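PDB 6K4E: putative serine phosphatase from Pseudomonas aeruginosa, which probably removes phosphate from threonine of a partner protein, as the magnesium-binding PP2C-type phosphatase domain of the SiaABC pathway controlling biofilm formation. Local coordinates for residues B[60-65]-B[89-94]; B[68-73]-B[95-100]; B[82-87]-B[292-297]; B[106-111]-B[176-181]; B[259-264]-B[274-279]. One frame throughout, in Å; residues are numbered along the deposited sequence.

Contact 1: B[60-65]-B[89-94]; sequences YASLIQ and RDVVGG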
# COMPACT_ATOMS: atom_id res chain seq x y z
N TYR B 60 -2.63 2.54 15.33
CA TYR B 60 -3.46 1.58 14.64
C TYR B 60 -2.87 1.26 13.24
O TYR B 60 -2.87 0.10 12.82
CB TYR B 60 -4.93 2.04 14.57
CG TYR B 60 -5.82 1.03 13.87
CD1 TYR B 60 -6.13 -0.19 14.47
CD2 TYR B 60 -6.32 1.27 12.59
CE1 TYR B 60 -6.91 -1.14 13.81
CE2 TYR B 60 -7.09 0.32 11.92
CZ TYR B 60 -7.39 -0.88 12.53
OH TYR B 60 -8.16 -1.82 11.88
N ALA B 61 -2.31 2.28 12.56
CA ALA B 61 -1.67 2.09 11.25
C ALA B 61 -0.42 1.18 11.37
O ALA B 61 -0.09 0.49 10.40
CB ALA B 61 -1.28 3.44 10.65
N SER B 62 0.21 1.12 12.56
CA SER B 62 1.38 0.26 12.78
C SER B 62 0.97 -1.19 12.89
O SER B 62 1.77 -2.06 12.58
CB SER B 62 2.22 0.73 13.96
OG SER B 62 1.55 0.51 15.19
N LEU B 63 -0.30 -1.46 13.23
CA LEU B 63 -0.86 -2.81 13.29
C LEU B 63 -1.00 -3.32 11.85
O LEU B 63 -0.71 -4.50 11.58
CB LEU B 63 -2.22 -2.80 14.01
CG LEU B 63 -2.26 -2.99 15.55
CD1 LEU B 63 -3.53 -2.44 16.07
CD2 LEU B 63 -2.22 -4.47 15.98
N ILE B 64 -1.42 -2.43 10.92
CA ILE B 64 -1.55 -2.77 9.50
C ILE B 64 -0.15 -3.09 8.95
O ILE B 64 0.04 -4.14 8.35
CB ILE B 64 -2.31 -1.68 8.67
CG1 ILE B 64 -3.79 -1.57 9.12
CG2 ILE B 64 -2.23 -1.99 7.16
CD1 ILE B 64 -4.52 -0.31 8.73
N GLN B 65 0.84 -2.21 9.20
CA GLN B 65 2.21 -2.42 8.72
C GLN B 65 2.86 -3.69 9.33
O GLN B 65 3.56 -4.40 8.62
CB GLN B 65 3.08 -1.17 8.89
CG GLN B 65 4.49 -1.33 8.31
CD GLN B 65 5.17 -0.01 8.12
OE1 GLN B 65 5.39 0.74 9.07
NE2 GLN B 65 5.54 0.29 6.90
N ARG B 89 11.43 5.07 12.43
CA ARG B 89 11.77 6.35 13.06
C ARG B 89 10.49 6.89 13.73
O ARG B 89 10.52 7.26 14.90
CB ARG B 89 12.32 7.33 12.03
CG ARG B 89 12.90 8.58 12.64
CD ARG B 89 13.28 9.57 11.56
NE ARG B 89 12.35 10.68 11.52
CZ ARG B 89 12.62 11.87 10.99
NH1 ARG B 89 13.82 12.11 10.46
NH2 ARG B 89 11.71 12.83 10.99
N ASP B 90 9.38 6.87 13.00
CA ASP B 90 8.13 7.30 13.60
C ASP B 90 7.35 6.02 13.97
O ASP B 90 7.99 4.99 14.25
CB ASP B 90 7.42 8.31 12.69
CG ASP B 90 8.37 9.41 12.16
OD1 ASP B 90 9.15 9.97 12.97
OD2 ASP B 90 8.37 9.66 10.93
N VAL B 91 6.04 6.04 14.06
CA VAL B 91 5.33 4.81 14.45
C VAL B 91 5.31 3.83 13.26
O VAL B 91 5.40 2.61 13.44
CB VAL B 91 3.93 5.16 14.98
CG1 VAL B 91 3.29 3.95 15.66
CG2 VAL B 91 4.02 6.33 15.95
N VAL B 92 5.23 4.38 12.05
CA VAL B 92 5.24 3.65 10.78
C VAL B 92 6.42 4.18 9.96
O VAL B 92 6.75 5.37 10.05
CB VAL B 92 3.89 3.72 10.02
CG1 VAL B 92 2.79 2.97 10.78
CG2 VAL B 92 3.46 5.16 9.72
N GLY B 93 7.08 3.32 9.21
CA GLY B 93 8.24 3.74 8.43
C GLY B 93 8.21 3.28 7.00
O GLY B 93 7.22 2.70 6.57
N GLY B 94 9.31 3.51 6.28
CA GLY B 94 9.46 3.15 4.87
C GLY B 94 10.25 1.88 4.67
O GLY B 94 10.52 1.46 3.54
O HOH W 1 4.87 0.45 11.92
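Gln65, on helix 49-67, reaches across to the backbone N and O of Gly93 in the loop between strands 82-87 and 95-101. From CB the chain leaves the helix with CG anti to the backbone N (chi1 -176°) and stays extended, which carries Gln65 CD to 3.7 Å from Gly93 O. Its tip then splits. Gln65 OE1 accepts from Gly93 N at 3.1 Å, with the donor in the carbonyl plane on a lone pair and an N-H...O angle of 158°. The same oxygen receives a bond from a water that also donates to Val91 O (2.7 Å). Gln65 NE2 donates to Gly93 O at 3.0 Å, although the position of NE2 is less certain. Nearer the helix backbone, Val92 CG1 lies 3.6 Å from Ser62 N and 4.1 Å from Ala61 CB. Helix 117-138 packs on Gln65 through Ala121, Thr124 and Met125. The primary amide thus offers buried Gly93, near the magnesium site, a well-defined acceptor and, if NE2 is rightly placed, a donor as well.

Contact 2: B[68-73]-B[95-100]; sequences ILPDRQ and DFYVYR
Leu69, Pro70 and Asp71 dock on Tyr97 and Tyr99 in a mixed apolar and polar contact, where the turn joining helices 49-67 and 71-77 meets strand 95-101, at the margin of its sheet. Tyr97 CG lies between the backbone N and the carbonyl carbon (chi1 47°), which brings the ring to Leu69 and Asp71. Leu69 CD2 sits over one ring face, 4.2 Å from the Tyr97 centroid and 26° off the normal, as a CH-pi contact. Pro70, at the N-cap position of helix 71-77, puts CD 3.3 Å from Tyr97 O and CG 3.6 Å from Tyr99 CB. At the ring's edge Tyr97 OH donates to Asp71 OD1, modelled very short, with carboxylate and ring only 14° from coplanar. A water donates to both Tyr97 OH (2.7 Å) and Asp71 OD2 (3.1 Å); another bridges Ile68 O and Tyr97 O. Segment 68-73 thus lies along the edge strand, while Phe96 faces helix 117-138 and Tyr97 meets Trp86 of the second sheet edge-to-face, as in the PP2C alpha-beta-beta-alpha sandwich.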
# COMPACT_ATOMS: atom_id res chain seq x y z
N ILE B 68 1.91 -7.07 7.56
CA ILE B 68 2.52 -7.39 6.26
C ILE B 68 3.98 -7.94 6.44
O ILE B 68 4.61 -8.30 5.46
CB ILE B 68 2.40 -6.21 5.23
CG1 ILE B 68 3.30 -5.01 5.60
CG2 ILE B 68 0.96 -5.80 5.01
CD1 ILE B 68 4.30 -4.64 4.58
N LEU B 69 4.47 -8.03 7.71
CA LEU B 69 5.82 -8.52 8.02
C LEU B 69 5.85 -10.04 8.24
O LEU B 69 4.93 -10.56 8.85
CB LEU B 69 6.46 -7.77 9.20
CG LEU B 69 6.45 -6.22 9.13
CD1 LEU B 69 6.84 -5.62 10.46
CD2 LEU B 69 7.31 -5.69 7.98
N PRO B 70 6.89 -10.78 7.74
CA PRO B 70 6.90 -12.26 7.88
C PRO B 70 7.48 -12.83 9.18
O PRO B 70 8.02 -13.93 9.17
CB PRO B 70 7.73 -12.69 6.66
CG PRO B 70 8.73 -11.59 6.51
CD PRO B 70 8.03 -10.32 6.90
N ASP B 71 7.33 -12.13 10.31
CA ASP B 71 7.79 -12.52 11.66
C ASP B 71 7.54 -13.96 12.08
O ASP B 71 8.46 -14.63 12.54
CB ASP B 71 7.13 -11.60 12.70
CG ASP B 71 7.62 -10.19 12.58
OD1 ASP B 71 8.45 -9.93 11.69
OD2 ASP B 71 7.20 -9.34 13.39
N ARG B 72 6.27 -14.38 11.99
CA ARG B 72 5.76 -15.69 12.38
C ARG B 72 6.44 -16.80 11.59
O ARG B 72 6.89 -17.78 12.18
CB ARG B 72 4.23 -15.75 12.20
CG ARG B 72 3.58 -17.06 12.64
CD ARG B 72 2.28 -17.37 11.91
NE ARG B 72 1.79 -18.71 12.23
CZ ARG B 72 0.76 -18.97 13.04
NH1 ARG B 72 0.08 -17.97 13.59
NH2 ARG B 72 0.39 -20.22 13.28
N GLN B 73 6.49 -16.65 10.26
CA GLN B 73 7.08 -17.56 9.30
C GLN B 73 8.59 -17.67 9.55
O GLN B 73 9.11 -18.78 9.64
CB GLN B 73 6.76 -17.10 7.87
CG GLN B 73 5.26 -16.95 7.60
CD GLN B 73 4.79 -15.50 7.73
OE1 GLN B 73 4.61 -14.95 8.83
NE2 GLN B 73 4.54 -14.86 6.58
N ASP B 95 10.60 1.23 5.77
CA ASP B 95 11.41 0.02 5.74
C ASP B 95 10.55 -1.17 6.02
O ASP B 95 9.72 -1.14 6.95
CB ASP B 95 12.46 0.07 6.86
CG ASP B 95 13.82 0.71 6.59
OD1 ASP B 95 13.91 1.56 5.68
OD2 ASP B 95 14.75 0.45 7.39
N PHE B 96 10.84 -2.27 5.33
CA PHE B 96 10.20 -3.55 5.62
C PHE B 96 11.10 -4.69 5.17
O PHE B 96 12.24 -4.46 4.77
CB PHE B 96 8.74 -3.65 5.08
CG PHE B 96 8.57 -3.89 3.60
CD1 PHE B 96 8.82 -2.87 2.68
CD2 PHE B 96 8.16 -5.13 3.11
CE1 PHE B 96 8.63 -3.08 1.31
CE2 PHE B 96 8.04 -5.36 1.73
CZ PHE B 96 8.25 -4.33 0.85
N TYR B 97 10.65 -5.91 5.33
CA TYR B 97 11.44 -7.08 5.00
C TYR B 97 10.53 -8.17 4.52
O TYR B 97 9.32 -8.17 4.81
CB TYR B 97 12.28 -7.55 6.20
CG TYR B 97 11.54 -7.63 7.51
CD1 TYR B 97 11.33 -6.49 8.28
CD2 TYR B 97 11.13 -8.86 8.03
CE1 TYR B 97 10.69 -6.56 9.52
CE2 TYR B 97 10.49 -8.94 9.27
CZ TYR B 97 10.26 -7.79 10.00
OH TYR B 97 9.68 -7.82 11.23
N VAL B 98 11.10 -9.07 3.73
CA VAL B 98 10.35 -10.15 3.11
C VAL B 98 11.01 -11.47 3.48
O VAL B 98 12.18 -11.50 3.87
CB VAL B 98 10.24 -9.95 1.56
CG1 VAL B 98 9.35 -8.75 1.22
CG2 VAL B 98 11.61 -9.81 0.89
N TYR B 99 10.28 -12.54 3.32
CA TYR B 99 10.76 -13.89 3.58
C TYR B 99 9.77 -14.82 2.91
O TYR B 99 8.57 -14.60 2.99
CB TYR B 99 10.78 -14.20 5.08
CG TYR B 99 11.15 -15.64 5.36
CD1 TYR B 99 12.43 -16.11 5.11
CD2 TYR B 99 10.22 -16.52 5.90
CE1 TYR B 99 12.78 -17.43 5.37
CE2 TYR B 99 10.56 -17.84 6.16
CZ TYR B 99 11.85 -18.29 5.90
OH TYR B 99 12.21 -19.59 6.14
N ARG B 100 10.29 -15.84 2.23
CA ARG B 100 9.51 -16.87 1.55
C ARG B 100 10.27 -18.21 1.64
O ARG B 100 11.28 -18.39 0.96
CB ARG B 100 9.25 -16.47 0.09
CG ARG B 100 8.44 -17.50 -0.73
CD ARG B 100 6.97 -17.56 -0.32
NE ARG B 100 6.28 -16.30 -0.63
CZ ARG B 100 5.55 -16.07 -1.72
NH1 ARG B 100 5.34 -17.04 -2.60
NH2 ARG B 100 5.04 -14.87 -1.93
O HOH W 2 6.95 -8.92 3.76
O HOH W 3 8.87 -6.78 13.57

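Contact 3: B[82-87]-B[292-297]; sequences HFILWK and DITILS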
# COMPACT_ATOMS: atom_id res chain seq x y z
N HIS B 82 18.03 -16.95 12.67
CA HIS B 82 17.69 -15.62 12.18
C HIS B 82 17.51 -14.67 13.35
O HIS B 82 17.27 -15.12 14.47
CB HIS B 82 16.39 -15.65 11.30
CG HIS B 82 15.16 -15.16 12.00
ND1 HIS B 82 14.51 -15.95 12.95
CD2 HIS B 82 14.52 -13.97 11.89
CE1 HIS B 82 13.51 -15.20 13.40
NE2 HIS B 82 13.48 -14.00 12.81
N PHE B 83 17.55 -13.35 13.06
CA PHE B 83 17.17 -12.31 14.00
C PHE B 83 16.66 -11.13 13.21
O PHE B 83 17.04 -10.95 12.06
CB PHE B 83 18.26 -11.93 15.02
CG PHE B 83 19.38 -11.02 14.57
CD1 PHE B 83 19.13 -9.67 14.27
CD2 PHE B 83 20.70 -11.46 14.57
CE1 PHE B 83 20.16 -8.82 13.91
CE2 PHE B 83 21.74 -10.60 14.23
CZ PHE B 83 21.47 -9.29 13.90
N ILE B 84 15.73 -10.36 13.81
CA ILE B 84 15.13 -9.19 13.18
C ILE B 84 15.27 -8.00 14.06
O ILE B 84 15.00 -8.08 15.27
CB ILE B 84 13.65 -9.43 12.71
CG1 ILE B 84 13.07 -8.19 12.01
CG2 ILE B 84 12.74 -9.93 13.80
CD1 ILE B 84 13.83 -7.74 10.72
N LEU B 85 15.74 -6.93 13.49
CA LEU B 85 15.84 -5.65 14.17
C LEU B 85 15.00 -4.72 13.29
O LEU B 85 15.32 -4.52 12.12
CB LEU B 85 17.31 -5.18 14.22
CG LEU B 85 17.72 -4.24 15.36
CD1 LEU B 85 19.22 -3.91 15.29
CD2 LEU B 85 16.92 -2.91 15.34
N TRP B 86 13.87 -4.24 13.80
CA TRP B 86 13.01 -3.40 12.98
C TRP B 86 12.48 -2.27 13.81
O TRP B 86 11.64 -2.50 14.66
CB TRP B 86 11.86 -4.22 12.37
CG TRP B 86 10.99 -3.43 11.43
CD1 TRP B 86 11.28 -3.04 10.16
CD2 TRP B 86 9.66 -2.95 11.71
NE1 TRP B 86 10.22 -2.34 9.62
CE2 TRP B 86 9.20 -2.30 10.54
CE3 TRP B 86 8.80 -3.04 12.81
CZ2 TRP B 86 7.91 -1.76 10.44
CZ3 TRP B 86 7.54 -2.47 12.73
CH2 TRP B 86 7.11 -1.84 11.56
N LYS B 87 13.00 -1.06 13.59
CA LYS B 87 12.61 0.08 14.39
C LYS B 87 12.33 1.28 13.50
O LYS B 87 13.28 1.99 13.15
CB LYS B 87 13.70 0.39 15.47
CG LYS B 87 13.49 1.64 16.37
CD LYS B 87 12.31 1.58 17.35
CE LYS B 87 12.09 2.91 18.04
NZ LYS B 87 11.41 3.91 17.17
N ASP B 292 14.59 5.13 9.67
CA ASP B 292 14.04 3.82 9.98
C ASP B 292 15.21 2.84 10.01
O ASP B 292 16.11 2.91 9.16
CB ASP B 292 13.05 3.40 8.88
CG ASP B 292 11.87 4.31 8.76
OD1 ASP B 292 11.30 4.66 9.79
OD2 ASP B 292 11.51 4.67 7.62
N ILE B 293 15.22 1.96 11.00
CA ILE B 293 16.27 0.96 11.16
C ILE B 293 15.70 -0.45 10.87
O ILE B 293 14.59 -0.76 11.29
CB ILE B 293 16.95 1.09 12.57
CG1 ILE B 293 17.71 2.43 12.69
CG2 ILE B 293 17.89 -0.10 12.87
CD1 ILE B 293 18.01 2.93 14.08
N THR B 294 16.46 -1.26 10.12
CA THR B 294 16.15 -2.66 9.82
C THR B 294 17.44 -3.41 9.64
O THR B 294 18.30 -2.97 8.90
CB THR B 294 15.29 -2.88 8.56
OG1 THR B 294 14.24 -1.93 8.56
CG2 THR B 294 14.67 -4.32 8.52
N ILE B 295 17.55 -4.53 10.35
CA ILE B 295 18.62 -5.49 10.19
C ILE B 295 17.97 -6.87 10.20
O ILE B 295 17.38 -7.26 11.19
CB ILE B 295 19.80 -5.40 11.22
CG1 ILE B 295 20.45 -4.02 11.22
CG2 ILE B 295 20.84 -6.53 10.95
CD1 ILE B 295 21.75 -3.98 12.12
N LEU B 296 18.08 -7.59 9.09
CA LEU B 296 17.60 -8.95 8.98
C LEU B 296 18.81 -9.84 8.82
O LEU B 296 19.61 -9.66 7.89
CB LEU B 296 16.59 -9.11 7.83
CG LEU B 296 15.86 -10.46 7.69
CD1 LEU B 296 15.44 -11.04 9.04
CD2 LEU B 296 14.70 -10.35 6.72
N SER B 297 19.01 -10.72 9.80
CA SER B 297 20.15 -11.61 9.80
C SER B 297 19.69 -13.02 9.73
O SER B 297 18.61 -13.31 10.21
CB SER B 297 21.01 -11.37 11.04
OG SER B 297 22.13 -12.24 11.11
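His82 and Ser297 begin an antiparallel pairing in which the short strand axes run at 172° and approach to 4.5 Å. Strand 82-87 is outermost in its sheet within this chain, and 293-300 lies between it and 231-236. His82 contributes a CA-H...O contact to Ser297 O, while its ND1 is bonded to Gly79 O. Phe83 exchanges both backbone bonds with Ser297; its chi1 of 79° leans the ring over the partner strand, so that Ser297 CB lies over one face, 3.5 Å from the Phe83 centroid and 17° off the normal. Ile84, in a non-hydrogen-bonded pair, brings CD1 to 4.0 Å from Leu296 CD1. Leu85 N and Ile295 O bond at 2.8 Å, as do Ile295 N and Leu85 O. Trp86 sets CD1 3.5 Å from Thr294 OG1, whose bonding partner is Asp95 OD2; Trp86 NE1 bonds to Asp95 O. Lys87 completes the ladder with two bonds to Ile293. Ile84, Thr294 and Leu296 face Tyr97 of the other sheet, Phe83 and Ile293 helix 269-284, as in the PP2C sandwich. Six backbone bonds set the register of the strand following directly on Asp291, which binds magnesium, while the carboxylate of neighbouring Asp292 holds the 89-94 loop through Arg89 N and Gly94 N.

Contact 4: B[106-111]-B[176-181]; sequences YLIGVV and VWVDRR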
# COMPACT_ATOMS: atom_id res chain seq x y z
N TYR B 106 15.40 -20.69 0.90
CA TYR B 106 14.48 -19.59 1.19
C TYR B 106 14.89 -18.29 0.58
O TYR B 106 16.09 -18.04 0.33
CB TYR B 106 14.25 -19.41 2.71
CG TYR B 106 15.52 -19.25 3.52
CD1 TYR B 106 16.04 -18.00 3.80
CD2 TYR B 106 16.18 -20.36 4.05
CE1 TYR B 106 17.21 -17.85 4.56
CE2 TYR B 106 17.36 -20.23 4.77
CZ TYR B 106 17.85 -18.97 5.05
OH TYR B 106 19.02 -18.85 5.78
N LEU B 107 13.88 -17.43 0.40
CA LEU B 107 14.07 -16.08 -0.09
C LEU B 107 13.96 -15.17 1.10
O LEU B 107 13.03 -15.29 1.86
CB LEU B 107 13.03 -15.71 -1.15
CG LEU B 107 13.10 -14.27 -1.68
CD1 LEU B 107 14.30 -14.06 -2.65
CD2 LEU B 107 11.84 -13.93 -2.36
N ILE B 108 14.92 -14.26 1.26
CA ILE B 108 14.94 -13.32 2.38
C ILE B 108 15.44 -11.95 1.89
O ILE B 108 16.36 -11.88 1.08
CB ILE B 108 15.74 -13.94 3.53
CG1 ILE B 108 15.53 -13.18 4.86
CG2 ILE B 108 17.23 -14.12 3.18
CD1 ILE B 108 16.02 -14.00 6.22
N GLY B 109 14.83 -10.88 2.36
CA GLY B 109 15.24 -9.55 1.92
C GLY B 109 14.79 -8.38 2.76
O GLY B 109 13.99 -8.55 3.68
N VAL B 110 15.34 -7.20 2.49
CA VAL B 110 15.02 -5.94 3.18
C VAL B 110 14.75 -4.90 2.11
O VAL B 110 15.31 -4.99 1.01
CB VAL B 110 16.11 -5.43 4.17
CG1 VAL B 110 16.26 -6.35 5.38
CG2 VAL B 110 17.45 -5.15 3.47
N VAL B 111 13.90 -3.93 2.42
CA VAL B 111 13.52 -2.89 1.45
C VAL B 111 13.46 -1.58 2.20
O VAL B 111 12.94 -1.54 3.30
CB VAL B 111 12.15 -3.19 0.72
CG1 VAL B 111 11.84 -2.12 -0.31
CG2 VAL B 111 12.12 -4.56 0.06
N VAL B 176 17.99 -12.02 -1.22
CA VAL B 176 18.86 -13.18 -1.22
C VAL B 176 18.08 -14.49 -1.39
O VAL B 176 17.15 -14.75 -0.62
CB VAL B 176 19.71 -13.20 0.08
CG1 VAL B 176 20.54 -14.46 0.21
CG2 VAL B 176 20.60 -11.96 0.21
N TRP B 177 18.50 -15.35 -2.32
CA TRP B 177 17.96 -16.69 -2.42
C TRP B 177 19.04 -17.62 -1.79
O TRP B 177 20.14 -17.72 -2.32
CB TRP B 177 17.62 -17.12 -3.87
CG TRP B 177 17.48 -18.61 -4.01
CD1 TRP B 177 18.36 -19.45 -4.60
CD2 TRP B 177 16.45 -19.44 -3.44
NE1 TRP B 177 17.92 -20.75 -4.50
CE2 TRP B 177 16.77 -20.78 -3.76
CE3 TRP B 177 15.25 -19.18 -2.75
CZ2 TRP B 177 15.97 -21.86 -3.36
CZ3 TRP B 177 14.45 -20.25 -2.38
CH2 TRP B 177 14.82 -21.57 -2.67
N VAL B 178 18.73 -18.21 -0.63
CA VAL B 178 19.61 -19.15 0.09
C VAL B 178 19.24 -20.53 -0.39
O VAL B 178 18.19 -21.04 -0.02
CB VAL B 178 19.47 -19.03 1.63
CG1 VAL B 178 20.34 -20.07 2.36
CG2 VAL B 178 19.79 -17.63 2.10
N ASP B 179 20.05 -21.11 -1.26
CA ASP B 179 19.77 -22.44 -1.79
C ASP B 179 20.49 -23.46 -0.91
O ASP B 179 21.64 -23.78 -1.15
CB ASP B 179 20.19 -22.52 -3.26
CG ASP B 179 19.70 -23.72 -4.02
OD1 ASP B 179 19.57 -24.81 -3.39
OD2 ASP B 179 19.54 -23.61 -5.25
N ARG B 180 19.83 -23.96 0.13
CA ARG B 180 20.41 -24.92 1.08
C ARG B 180 20.82 -26.25 0.42
O ARG B 180 21.93 -26.73 0.67
CB ARG B 180 19.47 -25.14 2.28
CG ARG B 180 19.29 -23.87 3.15
CD ARG B 180 17.93 -23.78 3.81
NE ARG B 180 17.78 -24.77 4.88
CZ ARG B 180 17.04 -25.88 4.79
NH1 ARG B 180 16.36 -26.14 3.68
NH2 ARG B 180 16.98 -26.72 5.82
N ARG B 181 19.97 -26.77 -0.47
CA ARG B 181 20.14 -28.02 -1.23
C ARG B 181 21.43 -28.01 -2.12
O ARG B 181 22.16 -28.99 -2.16
CB ARG B 181 18.89 -28.23 -2.11
CG ARG B 181 18.80 -29.60 -2.77
CD ARG B 181 17.67 -29.72 -3.78
NE ARG B 181 17.90 -28.88 -4.97
CZ ARG B 181 18.45 -29.30 -6.10
NH1 ARG B 181 18.86 -30.56 -6.24
NH2 ARG B 181 18.61 -28.46 -7.12
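In one sheet of the PP2C sandwich, strands 105-113 and 171-179 are antiparallel neighbours, joined here from the Tyr106-Val178 pair onward; the short axes run at 150°. The backbone supplies four hydrogen bonds in two hydrogen-bonded pairs, Tyr106 with Val178 and Ile108 with Val176, including Val178 N to Tyr106 O at 2.8 Å. Leu107 and Trp177 form the non-hydrogen-bonded pair between them, with a CA-H...O contact from Leu107 CA to Val176 O. Apolar packing occupies the face bearing Tyr106 and Val178. The tyrosine chi1 of 54° lays its ring against Val178, whose CB lies 3.9 Å from the Tyr106 centroid and 13° off the normal, and Ile108 CG2 approaches Val176 CB at 4.1 Å. Phe298 of the other sheet touches Tyr106, Ile108 and Val178, placing this face inside the sandwich. On the reverse face Trp177 brings CE3 to 3.4 Å from Tyr106 O, and its NE1 makes a weak bond to Asp179 OD2. Past the strand end, Arg180 CD stands at the edge of the Tyr106 ring, 3.7 Å from Tyr106 CE2.

Contact 5: B[259-264]-B[274-279]; sequences DMLRDH and EAFVAT
Phe276 of 274-279 projects its ring onto Met260, Leu261 and His264 of 259-264, bridging short helix axes that come no nearer than 11.1 Å. The three residues meet the ring from three directions. Met260 CE sits over the centre of one face, 3.8 Å from the Phe276 centroid and 11° off the normal. The methionine leaves with CG anti to the backbone N and bends only at its last torsion (chi3 67°), which folds the methyl over the ring while Met260 SD stays oblique, 3.6 Å from Phe276 CD1: a Met-aromatic contact. The Leu261 and Phe276 side chains cross at about a right angle, Leu261 CD2 3.6 Å from Phe276 CZ. His264 and Phe276 form an offset edge-to-face pair, centroids 5.5 Å apart and planes at 86°, in which the phenylalanine gives its edge. The imidazole is held by His264 ND1 donating to Met260 O at 2.8 Å, close to the ring plane, and His264 NE2 lies 3.5 Å from Ala275 CB. Thr279 adds a methyl, CG2 to Met260 SD. Its hydroxyl is turned back to Ala275 O, which also takes Thr279 N from the other face of its plane. This roughly antiparallel helix pair belongs to the helical layer over the sheet of strand 82-87, where Phe276 meets Phe83. His264 ND1 and the Thr279 hydroxyl bond within their own helices, and the joint between helices rests on van der Waals, CH-pi, sulfur-aromatic and edge-to-face aromatic contacts.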
# COMPACT_ATOMS: atom_id res chain seq x y z
N ASP B 259 33.10 -4.12 11.78
CA ASP B 259 33.76 -4.55 13.01
C ASP B 259 32.79 -5.17 13.99
O ASP B 259 33.09 -6.23 14.54
CB ASP B 259 34.54 -3.40 13.67
CG ASP B 259 35.80 -2.97 12.94
OD1 ASP B 259 36.18 -3.65 11.94
OD2 ASP B 259 36.39 -1.95 13.35
N MET B 260 31.62 -4.53 14.18
CA MET B 260 30.54 -5.02 15.05
C MET B 260 30.10 -6.44 14.60
O MET B 260 30.00 -7.34 15.44
CB MET B 260 29.33 -4.06 15.02
CG MET B 260 28.21 -4.45 15.98
SD MET B 260 26.72 -3.40 15.84
CE MET B 260 26.13 -3.87 14.13
N LEU B 261 29.86 -6.61 13.27
CA LEU B 261 29.46 -7.88 12.67
C LEU B 261 30.49 -8.96 12.92
O LEU B 261 30.12 -10.02 13.39
CB LEU B 261 29.20 -7.77 11.15
CG LEU B 261 28.14 -6.81 10.66
CD1 LEU B 261 27.89 -6.99 9.17
CD2 LEU B 261 26.82 -6.91 11.49
N ARG B 262 31.78 -8.70 12.60
CA ARG B 262 32.89 -9.64 12.81
C ARG B 262 32.98 -10.02 14.28
O ARG B 262 33.12 -11.20 14.60
CB ARG B 262 34.22 -9.01 12.38
CG ARG B 262 35.43 -9.97 12.53
CD ARG B 262 36.77 -9.25 12.44
NE ARG B 262 36.93 -8.28 13.53
CZ ARG B 262 36.95 -6.96 13.38
NH1 ARG B 262 36.87 -6.41 12.17
NH2 ARG B 262 37.08 -6.17 14.45
N ASP B 263 32.88 -9.03 15.16
CA ASP B 263 32.94 -9.27 16.60
C ASP B 263 31.85 -10.20 17.12
O ASP B 263 32.10 -10.94 18.06
CB ASP B 263 32.90 -7.94 17.36
CG ASP B 263 34.25 -7.55 17.88
OD1 ASP B 263 35.08 -7.04 17.07
OD2 ASP B 263 34.52 -7.80 19.08
N HIS B 264 30.64 -10.17 16.52
CA HIS B 264 29.51 -10.96 17.04
C HIS B 264 29.10 -12.16 16.19
O HIS B 264 28.41 -13.03 16.71
CB HIS B 264 28.31 -10.03 17.29
CG HIS B 264 28.58 -9.00 18.35
ND1 HIS B 264 29.12 -7.74 18.04
CD2 HIS B 264 28.47 -9.10 19.70
CE1 HIS B 264 29.26 -7.11 19.20
NE2 HIS B 264 28.88 -7.88 20.23
N GLU B 274 20.52 -8.50 20.47
CA GLU B 274 20.62 -7.71 21.70
C GLU B 274 21.87 -6.83 21.73
O GLU B 274 21.75 -5.64 22.04
CB GLU B 274 20.61 -8.62 22.95
CG GLU B 274 20.38 -7.89 24.28
CD GLU B 274 21.57 -7.40 25.10
OE1 GLU B 274 22.73 -7.72 24.74
OE2 GLU B 274 21.34 -6.72 26.13
N ALA B 275 23.05 -7.41 21.39
CA ALA B 275 24.30 -6.65 21.36
C ALA B 275 24.25 -5.51 20.36
O ALA B 275 24.76 -4.45 20.69
CB ALA B 275 25.50 -7.55 21.09
N PHE B 276 23.64 -5.73 19.17
CA PHE B 276 23.55 -4.72 18.13
C PHE B 276 22.67 -3.55 18.58
O PHE B 276 23.07 -2.40 18.43
CB PHE B 276 23.09 -5.33 16.81
CG PHE B 276 24.02 -6.31 16.12
CD1 PHE B 276 25.28 -6.62 16.65
CD2 PHE B 276 23.69 -6.84 14.87
CE1 PHE B 276 26.16 -7.48 15.96
CE2 PHE B 276 24.56 -7.72 14.20
CZ PHE B 276 25.78 -8.05 14.76
N VAL B 277 21.50 -3.85 19.22
CA VAL B 277 20.60 -2.84 19.78
C VAL B 277 21.32 -2.04 20.89
O VAL B 277 21.32 -0.81 20.85
CB VAL B 277 19.25 -3.46 20.27
CG1 VAL B 277 18.48 -2.51 21.19
CG2 VAL B 277 18.39 -3.88 19.10
N ALA B 278 21.95 -2.73 21.85
CA ALA B 278 22.71 -2.07 22.92
C ALA B 278 23.93 -1.24 22.38
O ALA B 278 24.23 -0.20 22.95
CB ALA B 278 23.18 -3.09 23.95
N THR B 279 24.58 -1.68 21.27
CA THR B 279 25.71 -0.98 20.63
C THR B 279 25.24 0.35 20.01
O THR B 279 25.93 1.35 20.13
CB THR B 279 26.45 -1.90 19.62
OG1 THR B 279 27.02 -3.00 20.34
CG2 THR B 279 27.56 -1.18 18.83

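In the fold
Contacts 3 and 4 are the backbone-paired ones, each within a different sheet of the sandwich; Leu296 of contact 3 packs on Ile108 and Val110 of contact 4 where the sheets face each other. Contact 2 reaches the sheet of contact 4 through strand 95-101, neighbour of 105-113, but joins the loop before helix 71-77 to it by side chains and waters, and reaches contact 3 through Asp95. Contact 1, also buried, relies on one side-chain amide with valine packing, and its loop is held by Asp292 of contact 3 as well. Contact 5 is only partly buried and apolar; Phe276 meets Phe83, joining its helices to the sheet of contact 3.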